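Local coordinates for protein mitochondrial edited mRNA stability factor 1 (Trypanosoma brucei, PDB 6NL1) that probably hydrolyses the 5' triphosphate end of mitochondrial mRNAs as a Nudix-family processing enzyme, and is known as a stability factor for edited transcripts, at residues Val101-Arg112 and Ala167-Phe177; Glu216-Asn224 and Pro233-Gly241. All blocks are in the same frame, centred on the assembly; numbering follows the deposited sequence.

Interaction 1 (Val101-Arg112 and Ala167-Phe177); sequences VYKWQTKAALAR and ADDVDITVYLF
Arg-112 grips Asp-168 with NH1, which meets OD1 at 2.7 Å within the guanidinium plane and nearly along the C-O bond of the carboxylate; NH2 adds a weak bond to the same oxygen and donates also to the carbonyl of Tyr-285. CG of Arg-112 sits between its own N and C (chi1 77°), and the bend at chi3 lays the guanidinium over the carbonyl oxygen of Ala-108, 3.4 Å from its plane. Strands 101-107 and 171-177 run antiparallel in the middle of a four-stranded sheet, and paired N-H and C=O groups of Tyr-102 with Leu-176, Trp-104 with Val-174 and Thr-106 with Ile-172 satisfy each other. Past the strand, Ala-108 N reaches Val-170 O at 2.8 Å. Gln-105, bent at chi2 (51°), brings NE2 to Thr-173 OG1 at 2.6 Å with the oxygen in its amide plane, while Thr-138 bonds to both side chains. Lys-107 NZ meets Asp-171 OD1 from above the carboxylate plane at 2.8 Å; OD2 is hydrogen-bonded to the hydroxyl of Tyr-164. On the face carrying Trp-104, Ile-172 and Val-174, Ala-111 of the following helix sets CB 3.7 Å from Ile-172 CG2; so small a side chain suits this close approach. Since Val-288, a GDP-contacting residue in another structure of this protein, adjoins Arg-112, the bridge to Asp-168 probably helps orient a guanidinium bordering the nucleotide site.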
loop_
_atom_site.group_PDB
_atom_site.type_symbol
_atom_site.label_atom_id
_atom_site.label_comp_id
_atom_site.label_asym_id
_atom_site.label_seq_id
_atom_site.Cartn_x
_atom_site.Cartn_y
_atom_site.Cartn_z
ATOM N N VAL A 101 -20.665 -19.490 -4.404
ATOM C CA VAL A 101 -19.264 -19.384 -4.769
ATOM C C VAL A 101 -19.093 -19.191 -6.265
ATOM O O VAL A 101 -19.615 -19.959 -7.057
ATOM C CB VAL A 101 -18.477 -20.648 -4.371
ATOM C CG1 VAL A 101 -16.978 -20.360 -4.430
ATOM C CG2 VAL A 101 -18.895 -21.112 -2.981
ATOM N N TYR A 102 -18.350 -18.161 -6.645
ATOM C CA TYR A 102 -18.010 -17.951 -8.039
ATOM C C TYR A 102 -16.505 -17.829 -8.215
ATOM O O TYR A 102 -15.779 -17.446 -7.298
ATOM C CB TYR A 102 -18.677 -16.689 -8.580
ATOM C CG TYR A 102 -20.170 -16.801 -8.791
ATOM C CD1 TYR A 102 -21.049 -16.795 -7.712
ATOM C CD2 TYR A 102 -20.701 -16.883 -10.071
ATOM C CE1 TYR A 102 -22.413 -16.877 -7.903
ATOM C CE2 TYR A 102 -22.059 -16.962 -10.275
ATOM C CZ TYR A 102 -22.912 -16.962 -9.189
ATOM O OH TYR A 102 -24.266 -17.047 -9.396
ATOM N N LYS A 103 -16.052 -18.125 -9.422
ATOM C CA LYS A 103 -14.638 -18.115 -9.748
ATOM C C LYS A 103 -14.365 -17.153 -10.898
ATOM O O LYS A 103 -15.153 -17.046 -11.843
ATOM C CB LYS A 103 -14.219 -19.527 -10.151
ATOM C CG LYS A 103 -12.783 -19.687 -10.502
ATOM C CD LYS A 103 -12.501 -21.123 -10.911
ATOM C CE LYS A 103 -13.141 -21.442 -12.244
ATOM N NZ LYS A 103 -12.505 -22.622 -12.887
ATOM N N TRP A 104 -13.243 -16.453 -10.811
ATOM C CA TRP A 104 -12.792 -15.589 -11.887
ATOM C C TRP A 104 -11.360 -15.989 -12.216
ATOM O O TRP A 104 -10.469 -15.825 -11.380
ATOM C CB TRP A 104 -12.833 -14.134 -11.437
ATOM C CG TRP A 104 -12.300 -13.158 -12.444
ATOM C CD1 TRP A 104 -12.332 -13.279 -13.807
ATOM C CD2 TRP A 104 -11.652 -11.910 -12.168
ATOM N NE1 TRP A 104 -11.753 -12.184 -14.391
ATOM C CE2 TRP A 104 -11.326 -11.325 -13.410
ATOM C CE3 TRP A 104 -11.319 -11.230 -10.990
ATOM C CZ2 TRP A 104 -10.681 -10.085 -13.512
ATOM C CZ3 TRP A 104 -10.676 -9.999 -11.091
ATOM C CH2 TRP A 104 -10.367 -9.439 -12.344
ATOM N N GLN A 105 -11.152 -16.525 -13.421
ATOM C CA GLN A 105 -9.833 -16.979 -13.880
ATOM C C GLN A 105 -9.154 -15.863 -14.660
ATOM O O GLN A 105 -9.598 -15.503 -15.744
ATOM C CB GLN A 105 -9.962 -18.237 -14.751
ATOM C CG GLN A 105 -8.613 -18.844 -15.173
ATOM C CD GLN A 105 -7.672 -19.072 -13.983
ATOM O OE1 GLN A 105 -6.492 -18.697 -14.012
ATOM N NE2 GLN A 105 -8.194 -19.685 -12.936
ATOM N N THR A 106 -8.072 -15.315 -14.122
ATOM C CA THR A 106 -7.530 -14.090 -14.691
ATOM C C THR A 106 -6.003 -14.002 -14.560
ATOM O O THR A 106 -5.328 -15.023 -14.379
ATOM C CB THR A 106 -8.245 -12.848 -14.059
ATOM O OG1 THR A 106 -7.874 -11.645 -14.748
ATOM C CG2 THR A 106 -7.919 -12.715 -12.557
ATOM N N LYS A 107 -5.467 -12.786 -14.656
ATOM C CA LYS A 107 -4.035 -12.532 -14.479
ATOM C C LYS A 107 -3.808 -11.537 -13.352
ATOM O O LYS A 107 -4.686 -10.737 -13.045
ATOM C CB LYS A 107 -3.444 -11.938 -15.764
ATOM C CG LYS A 107 -3.714 -12.745 -17.020
ATOM C CD LYS A 107 -2.834 -13.974 -17.085
ATOM C CE LYS A 107 -2.889 -14.612 -18.471
ATOM N NZ LYS A 107 -2.015 -15.825 -18.533
ATOM N N ALA A 108 -2.616 -11.554 -12.763
ATOM C CA ALA A 108 -2.320 -10.664 -11.645
ATOM C C ALA A 108 -2.474 -9.190 -12.028
ATOM O O ALA A 108 -2.783 -8.347 -11.184
ATOM C CB ALA A 108 -0.930 -10.943 -11.087
ATOM N N ALA A 109 -2.266 -8.885 -13.302
ATOM C CA ALA A 109 -2.413 -7.516 -13.782
ATOM C C ALA A 109 -3.796 -6.971 -13.419
ATOM O O ALA A 109 -3.933 -5.808 -13.064
ATOM C CB ALA A 109 -2.187 -7.454 -15.292
ATOM N N LEU A 110 -4.813 -7.825 -13.485
ATOM C CA LEU A 110 -6.172 -7.415 -13.136
ATOM C C LEU A 110 -6.532 -7.759 -11.686
ATOM O O LEU A 110 -7.131 -6.953 -10.981
ATOM C CB LEU A 110 -7.184 -8.034 -14.114
ATOM C CG LEU A 110 -6.940 -7.688 -15.594
ATOM C CD1 LEU A 110 -8.024 -8.249 -16.499
ATOM C CD2 LEU A 110 -6.823 -6.177 -15.785
ATOM N N ALA A 111 -6.150 -8.949 -11.239
ATOM C CA ALA A 111 -6.537 -9.420 -9.910
ATOM C C ALA A 111 -6.036 -8.497 -8.807
ATOM O O ALA A 111 -6.714 -8.302 -7.797
ATOM C CB ALA A 111 -6.050 -10.843 -9.671
ATOM N N ARG A 112 -4.858 -7.909 -8.994
ATOM C CA ARG A 112 -4.333 -7.033 -7.961
ATOM C C ARG A 112 -5.224 -5.804 -7.753
ATOM O O ARG A 112 -5.159 -5.164 -6.710
ATOM C CB ARG A 112 -2.904 -6.612 -8.269
ATOM C CG ARG A 112 -2.799 -5.539 -9.329
ATOM C CD ARG A 112 -1.368 -5.061 -9.415
ATOM N NE ARG A 112 -0.488 -6.181 -9.697
ATOM C CZ ARG A 112 0.115 -6.372 -10.864
ATOM N NH1 ARG A 112 -0.051 -5.490 -11.844
ATOM N NH2 ARG A 112 0.893 -7.439 -11.039
ATOM N N ALA A 167 5.362 -10.151 -13.354
ATOM C CA ALA A 167 4.254 -10.286 -12.408
ATOM C C ALA A 167 2.895 -10.174 -13.100
ATOM O O ALA A 167 1.950 -10.898 -12.766
ATOM C CB ALA A 167 4.362 -9.239 -11.320
ATOM N N ASP A 168 2.786 -9.252 -14.051
ATOM C CA ASP A 168 1.528 -9.062 -14.773
ATOM C C ASP A 168 1.004 -10.343 -15.412
ATOM O O ASP A 168 -0.209 -10.527 -15.526
ATOM C CB ASP A 168 1.655 -7.954 -15.829
ATOM C CG ASP A 168 1.541 -6.561 -15.224
ATOM O OD1 ASP A 168 1.186 -6.460 -14.031
ATOM O OD2 ASP A 168 1.800 -5.572 -15.939
ATOM N N ASP A 169 1.915 -11.230 -15.810
ATOM C CA ASP A 169 1.529 -12.438 -16.546
ATOM C C ASP A 169 1.061 -13.580 -15.646
ATOM O O ASP A 169 0.493 -14.567 -16.126
ATOM C CB ASP A 169 2.687 -12.927 -17.426
ATOM C CG ASP A 169 3.172 -11.861 -18.393
ATOM O OD1 ASP A 169 4.358 -11.469 -18.306
ATOM O OD2 ASP A 169 2.363 -11.412 -19.234
ATOM N N VAL A 170 1.319 -13.467 -14.349
ATOM C CA VAL A 170 0.961 -14.548 -13.429
ATOM C C VAL A 170 -0.533 -14.889 -13.486
ATOM O O VAL A 170 -1.391 -14.015 -13.348
ATOM C CB VAL A 170 1.415 -14.226 -11.991
ATOM C CG1 VAL A 170 0.932 -15.300 -11.022
ATOM C CG2 VAL A 170 2.962 -14.098 -11.959
ATOM N N ASP A 171 -0.838 -16.159 -13.732
ATOM C CA ASP A 171 -2.220 -16.632 -13.691
ATOM C C ASP A 171 -2.762 -16.626 -12.263
ATOM O O ASP A 171 -2.146 -17.179 -11.349
ATOM C CB ASP A 171 -2.329 -18.040 -14.265
ATOM C CG ASP A 171 -1.972 -18.094 -15.731
ATOM O OD1 ASP A 171 -2.813 -17.677 -16.553
ATOM O OD2 ASP A 171 -0.853 -18.543 -16.061
ATOM N N ILE A 172 -3.925 -16.011 -12.085
ATOM C CA ILE A 172 -4.546 -15.898 -10.774
ATOM C C ILE A 172 -5.990 -16.376 -10.829
ATOM O O ILE A 172 -6.739 -16.016 -11.740
ATOM C CB ILE A 172 -4.513 -14.446 -10.242
ATOM C CG1 ILE A 172 -3.062 -13.943 -10.133
ATOM C CG2 ILE A 172 -5.230 -14.354 -8.866
ATOM C CD1 ILE A 172 -2.226 -14.627 -9.017
ATOM N N THR A 173 -6.370 -17.213 -9.869
ATOM C CA THR A 173 -7.765 -17.613 -9.733
ATOM C C THR A 173 -8.360 -16.855 -8.555
ATOM O O THR A 173 -7.843 -16.927 -7.435
ATOM C CB THR A 173 -7.906 -19.128 -9.487
ATOM O OG1 THR A 173 -7.195 -19.843 -10.503
ATOM C CG2 THR A 173 -9.373 -19.541 -9.512
ATOM N N VAL A 174 -9.439 -16.123 -8.812
ATOM C CA VAL A 174 -10.114 -15.345 -7.781
ATOM C C VAL A 174 -11.431 -16.013 -7.416
ATOM O O VAL A 174 -12.218 -16.351 -8.293
ATOM C CB VAL A 174 -10.394 -13.909 -8.270
ATOM C CG1 VAL A 174 -11.161 -13.114 -7.217
ATOM C CG2 VAL A 174 -9.094 -13.214 -8.658
ATOM N N TYR A 175 -11.665 -16.214 -6.123
ATOM C CA TYR A 175 -12.935 -16.768 -5.665
ATOM C C TYR A 175 -13.765 -15.712 -4.948
ATOM O O TYR A 175 -13.232 -14.908 -4.184
ATOM C CB TYR A 175 -12.715 -17.945 -4.722
ATOM C CG TYR A 175 -11.999 -19.119 -5.336
ATOM C CD1 TYR A 175 -12.705 -20.219 -5.811
ATOM C CD2 TYR A 175 -10.615 -19.132 -5.432
ATOM C CE1 TYR A 175 -12.046 -21.290 -6.363
ATOM C CE2 TYR A 175 -9.955 -20.194 -5.978
ATOM C CZ TYR A 175 -10.662 -21.266 -6.444
ATOM O OH TYR A 175 -9.978 -22.323 -6.991
ATOM N N LEU A 176 -15.072 -15.728 -5.193
ATOM C CA LEU A 176 -15.994 -14.826 -4.519
ATOM C C LEU A 176 -17.008 -15.649 -3.736
ATOM O O LEU A 176 -17.612 -16.579 -4.277
ATOM C CB LEU A 176 -16.729 -13.932 -5.523
ATOM C CG LEU A 176 -15.970 -13.169 -6.627
ATOM C CD1 LEU A 176 -16.949 -12.301 -7.398
ATOM C CD2 LEU A 176 -14.862 -12.317 -6.079
ATOM N N PHE A 177 -17.175 -15.304 -2.461
ATOM C CA PHE A 177 -18.156 -15.944 -1.585
ATOM C C PHE A 177 -19.142 -14.899 -1.083
ATOM O O PHE A 177 -18.749 -13.910 -0.458
ATOM C CB PHE A 177 -17.468 -16.569 -0.367
ATOM C CG PHE A 177 -16.361 -17.513 -0.710
ATOM C CD1 PHE A 177 -16.606 -18.868 -0.824
ATOM C CD2 PHE A 177 -15.072 -17.039 -0.925
ATOM C CE1 PHE A 177 -15.580 -19.745 -1.140
ATOM C CE2 PHE A 177 -14.044 -17.904 -1.239
ATOM C CZ PHE A 177 -14.297 -19.262 -1.348
HETATM O O HOH W 1 -5.328 -17.247 -16.150
HETATM O O HOH W 2 0.415 -15.353 -18.879
#

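Interaction 2 (Glu216-Asn224 and Pro233-Gly241); sequences EWLMLRRIN and PPISLKLPG. With SO4 (sulfate ion), chain B.
Lys-238 lays its CD over one face of the Arg-222 guanidinium, with CE 3.6 Å from Arg-222 NH1. The closeness of two like charges is probably eased because the lysine chain, bent at chi3 and chi4, turns NZ back to Gly-241 O, at 2.7 Å and on a lone pair, and to Leu-239 O, with Glu-261 supplying a salt bridge. Arg-222 is held by NE on Asn-224 OD1 at 2.7 Å. ND2 of Asn-224 serves two acceptors, Ser-236 OG at 2.8 Å, in the amide plane, and Pro-233 O; an asparagine suits this place because one short side chain both accepts and donates. These residues belong to a beta hairpin of the Nudix fold, its strands 216-223 and 235-238 antiparallel, with Leu-220 paired to Lys-238 and Arg-222 to Ser-236. On the opposite face, Ile-235 CG2 packs 3.7 Å from Arg-221 CB, while the arginine's far end goes to Asp-330 and Trp-333. Met-219 CE reaches across to the branched end of Leu-237. Where the second strand ends, Pro-240 CD abuts Leu-218 O at 3.3 Å, and Leu-239 N donates to sulfate O1 at 2.9 Å, an ion also held by Tyr-292, one of the residues that contact GDP in another structure of this protein.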
loop_
_atom_site.group_PDB
_atom_site.type_symbol
_atom_site.label_atom_id
_atom_site.label_comp_id
_atom_site.label_asym_id
_atom_site.label_seq_id
_atom_site.Cartn_x
_atom_site.Cartn_y
_atom_site.Cartn_z
ATOM N N GLU A 216 14.072 18.686 3.409
ATOM C CA GLU A 216 13.754 17.629 4.376
ATOM C C GLU A 216 12.347 17.081 4.136
ATOM O O GLU A 216 11.408 17.837 3.876
ATOM C CB GLU A 216 13.845 18.151 5.821
ATOM C CG GLU A 216 15.236 18.587 6.259
ATOM C CD GLU A 216 15.335 18.918 7.748
ATOM O OE1 GLU A 216 14.379 19.487 8.332
ATOM O OE2 GLU A 216 16.389 18.611 8.338
ATOM N N TRP A 217 12.209 15.764 4.242
ATOM C CA TRP A 217 10.940 15.088 3.996
ATOM C C TRP A 217 10.330 14.617 5.314
ATOM O O TRP A 217 11.029 14.072 6.177
ATOM C CB TRP A 217 11.151 13.878 3.067
ATOM C CG TRP A 217 11.766 14.238 1.758
ATOM C CD1 TRP A 217 13.089 14.179 1.429
ATOM C CD2 TRP A 217 11.082 14.743 0.600
ATOM N NE1 TRP A 217 13.272 14.614 0.129
ATOM C CE2 TRP A 217 12.056 14.964 -0.399
ATOM C CE3 TRP A 217 9.736 15.027 0.310
ATOM C CZ2 TRP A 217 11.732 15.459 -1.669
ATOM C CZ3 TRP A 217 9.414 15.519 -0.953
ATOM C CH2 TRP A 217 10.413 15.733 -1.926
ATOM N N LEU A 218 9.030 14.824 5.467
ATOM C CA LEU A 218 8.309 14.294 6.619
ATOM C C LEU A 218 8.159 12.779 6.485
ATOM O O LEU A 218 7.675 12.289 5.471
ATOM C CB LEU A 218 6.929 14.936 6.714
ATOM C CG LEU A 218 6.163 14.693 8.011
ATOM C CD1 LEU A 218 6.904 15.349 9.161
ATOM C CD2 LEU A 218 4.744 15.234 7.907
ATOM N N MET A 219 8.571 12.038 7.507
ATOM C CA MET A 219 8.483 10.586 7.461
ATOM C C MET A 219 7.845 9.976 8.716
ATOM O O MET A 219 7.913 10.557 9.798
ATOM C CB MET A 219 9.876 9.998 7.240
ATOM C CG MET A 219 10.544 10.558 5.985
ATOM S SD MET A 219 11.835 9.493 5.364
ATOM C CE MET A 219 12.710 9.112 6.862
ATOM N N LEU A 220 7.229 8.805 8.549
ATOM C CA LEU A 220 6.640 8.051 9.651
ATOM C C LEU A 220 7.170 6.630 9.595
ATOM O O LEU A 220 7.730 6.211 8.586
ATOM C CB LEU A 220 5.113 7.967 9.518
ATOM C CG LEU A 220 4.247 9.223 9.487
ATOM C CD1 LEU A 220 3.945 9.604 8.050
ATOM C CD2 LEU A 220 2.945 8.983 10.266
ATOM N N ARG A 221 6.965 5.880 10.674
ATOM C CA ARG A 221 7.299 4.463 10.682
ATOM C C ARG A 221 6.064 3.652 11.049
ATOM O O ARG A 221 5.590 3.705 12.177
ATOM C CB ARG A 221 8.450 4.191 11.649
ATOM C CG ARG A 221 9.756 4.892 11.225
ATOM C CD ARG A 221 10.914 4.514 12.126
ATOM N NE ARG A 221 11.369 3.142 11.899
ATOM C CZ ARG A 221 12.179 2.501 12.737
ATOM N NH1 ARG A 221 12.613 3.114 13.835
ATOM N NH2 ARG A 221 12.559 1.262 12.484
ATOM N N ARG A 222 5.538 2.924 10.074
ATOM C CA ARG A 222 4.319 2.164 10.261
ATOM C C ARG A 222 4.646 0.750 10.721
ATOM O O ARG A 222 5.481 0.064 10.128
ATOM C CB ARG A 222 3.525 2.115 8.953
ATOM C CG ARG A 222 2.148 1.434 9.055
ATOM C CD ARG A 222 1.582 1.183 7.658
ATOM N NE ARG A 222 2.478 0.320 6.886
ATOM C CZ ARG A 222 2.633 0.369 5.563
ATOM N NH1 ARG A 222 1.952 1.246 4.829
ATOM N NH2 ARG A 222 3.481 -0.462 4.970
ATOM N N ILE A 223 3.972 0.313 11.772
ATOM C CA ILE A 223 4.148 -1.034 12.291
ATOM C C ILE A 223 3.209 -1.934 11.513
ATOM O O ILE A 223 2.008 -1.698 11.473
ATOM C CB ILE A 223 3.821 -1.079 13.789
ATOM C CG1 ILE A 223 4.716 -0.084 14.539
ATOM C CG2 ILE A 223 3.943 -2.523 14.348
ATOM C CD1 ILE A 223 4.310 0.142 16.005
ATOM N N ASN A 224 3.762 -2.948 10.865
ATOM C CA ASN A 224 2.960 -3.804 10.006
ATOM C C ASN A 224 2.421 -5.029 10.754
ATOM O O ASN A 224 2.950 -5.409 11.790
ATOM C CB ASN A 224 3.767 -4.184 8.765
ATOM C CG ASN A 224 4.170 -2.961 7.946
ATOM O OD1 ASN A 224 3.314 -2.179 7.547
ATOM N ND2 ASN A 224 5.479 -2.780 7.715
ATOM N N PRO A 233 8.390 -5.428 5.377
ATOM C CA PRO A 233 9.155 -5.599 6.619
ATOM C C PRO A 233 8.270 -5.366 7.850
ATOM O O PRO A 233 7.120 -4.944 7.705
ATOM C CB PRO A 233 10.222 -4.507 6.511
ATOM C CG PRO A 233 9.527 -3.411 5.740
ATOM C CD PRO A 233 8.661 -4.132 4.726
ATOM N N PRO A 234 8.795 -5.654 9.050
ATOM C CA PRO A 234 8.040 -5.419 10.286
ATOM C C PRO A 234 7.628 -3.950 10.483
ATOM O O PRO A 234 6.526 -3.687 10.975
ATOM C CB PRO A 234 9.023 -5.837 11.384
ATOM C CG PRO A 234 9.945 -6.792 10.726
ATOM C CD PRO A 234 10.096 -6.300 9.309
ATOM N N ILE A 235 8.502 -3.016 10.110
ATOM C CA ILE A 235 8.244 -1.582 10.295
ATOM C C ILE A 235 8.628 -0.826 9.029
ATOM O O ILE A 235 9.775 -0.864 8.623
ATOM C CB ILE A 235 9.047 -1.004 11.489
ATOM C CG1 ILE A 235 8.810 -1.843 12.744
ATOM C CG2 ILE A 235 8.685 0.477 11.746
ATOM C CD1 ILE A 235 9.573 -1.351 13.977
ATOM N N SER A 236 7.665 -0.152 8.405
ATOM C CA SER A 236 7.927 0.583 7.161
ATOM C C SER A 236 8.221 2.057 7.435
ATOM O O SER A 236 7.372 2.775 7.969
ATOM C CB SER A 236 6.716 0.497 6.213
ATOM O OG SER A 236 6.351 -0.845 5.926
ATOM N N LEU A 237 9.421 2.500 7.074
ATOM C CA LEU A 237 9.749 3.920 7.061
ATOM C C LEU A 237 9.162 4.480 5.776
ATOM O O LEU A 237 9.462 3.985 4.700
ATOM C CB LEU A 237 11.267 4.123 7.073
ATOM C CG LEU A 237 11.784 5.555 6.910
ATOM C CD1 LEU A 237 11.473 6.376 8.157
ATOM C CD2 LEU A 237 13.296 5.549 6.628
ATOM N N LYS A 238 8.314 5.497 5.877
ATOM C CA LYS A 238 7.565 5.929 4.709
ATOM C C LYS A 238 7.298 7.428 4.700
ATOM O O LYS A 238 7.231 8.060 5.742
ATOM C CB LYS A 238 6.229 5.170 4.639
ATOM C CG LYS A 238 5.304 5.441 5.844
ATOM C CD LYS A 238 4.082 4.497 5.900
ATOM C CE LYS A 238 3.178 4.575 4.667
ATOM N NZ LYS A 238 2.621 5.950 4.424
ATOM N N LEU A 239 7.160 7.980 3.496
ATOM C CA LEU A 239 6.460 9.241 3.289
ATOM C C LEU A 239 4.980 9.026 3.663
ATOM O O LEU A 239 4.497 7.895 3.680
ATOM C CB LEU A 239 6.580 9.683 1.818
ATOM C CG LEU A 239 7.995 9.814 1.233
ATOM C CD1 LEU A 239 7.982 10.258 -0.247
ATOM C CD2 LEU A 239 8.821 10.779 2.064
ATOM N N PRO A 240 4.265 10.109 3.986
ATOM C CA PRO A 240 2.832 9.986 4.284
ATOM C C PRO A 240 2.073 9.500 3.061
ATOM O O PRO A 240 2.510 9.741 1.940
ATOM C CB PRO A 240 2.405 11.428 4.592
ATOM C CG PRO A 240 3.681 12.143 4.980
ATOM C CD PRO A 240 4.765 11.487 4.166
ATOM N N GLY A 241 0.942 8.837 3.270
ATOM C CA GLY A 241 0.098 8.450 2.159
ATOM C C GLY A 241 -0.272 6.991 2.233
ATOM O O GLY A 241 0.503 6.177 2.719
HETATM S S SO4 B . 7.796 5.393 0.296
HETATM O O1 SO4 B . 6.956 6.044 1.290
HETATM O O2 SO4 B . 7.150 4.130 -0.060
HETATM O O3 SO4 B . 7.978 6.216 -0.893
HETATM O O4 SO4 B . 9.118 5.142 0.865
HETATM O O HOH W 3 11.456 1.263 9.687
HETATM O O HOH W 4 5.455 -5.834 13.057
#

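How the interactions relate
From the N terminus, strand 100-107 and its short helix come first; the chain then passes through helix 120-129 and strand 132-137 before strand 171-178 returns to close interaction 1 across 54 intervening residues. Helix 180-193 and strand 200-207 follow, leading into interaction 2, a hairpin closed by a link of only eight residues. The two contacts therefore lie in series, neither nested nor crossed. Interaction 1 joins the central strands of the four-stranded antiparallel sheet, whereas interaction 2 adds strand 235-238 to the mixed sheet of the Nudix domain. Their centres are 30 Å apart, on opposite sides of the chain's centre, yet each borders residues that contact GDP in another structure of this protein.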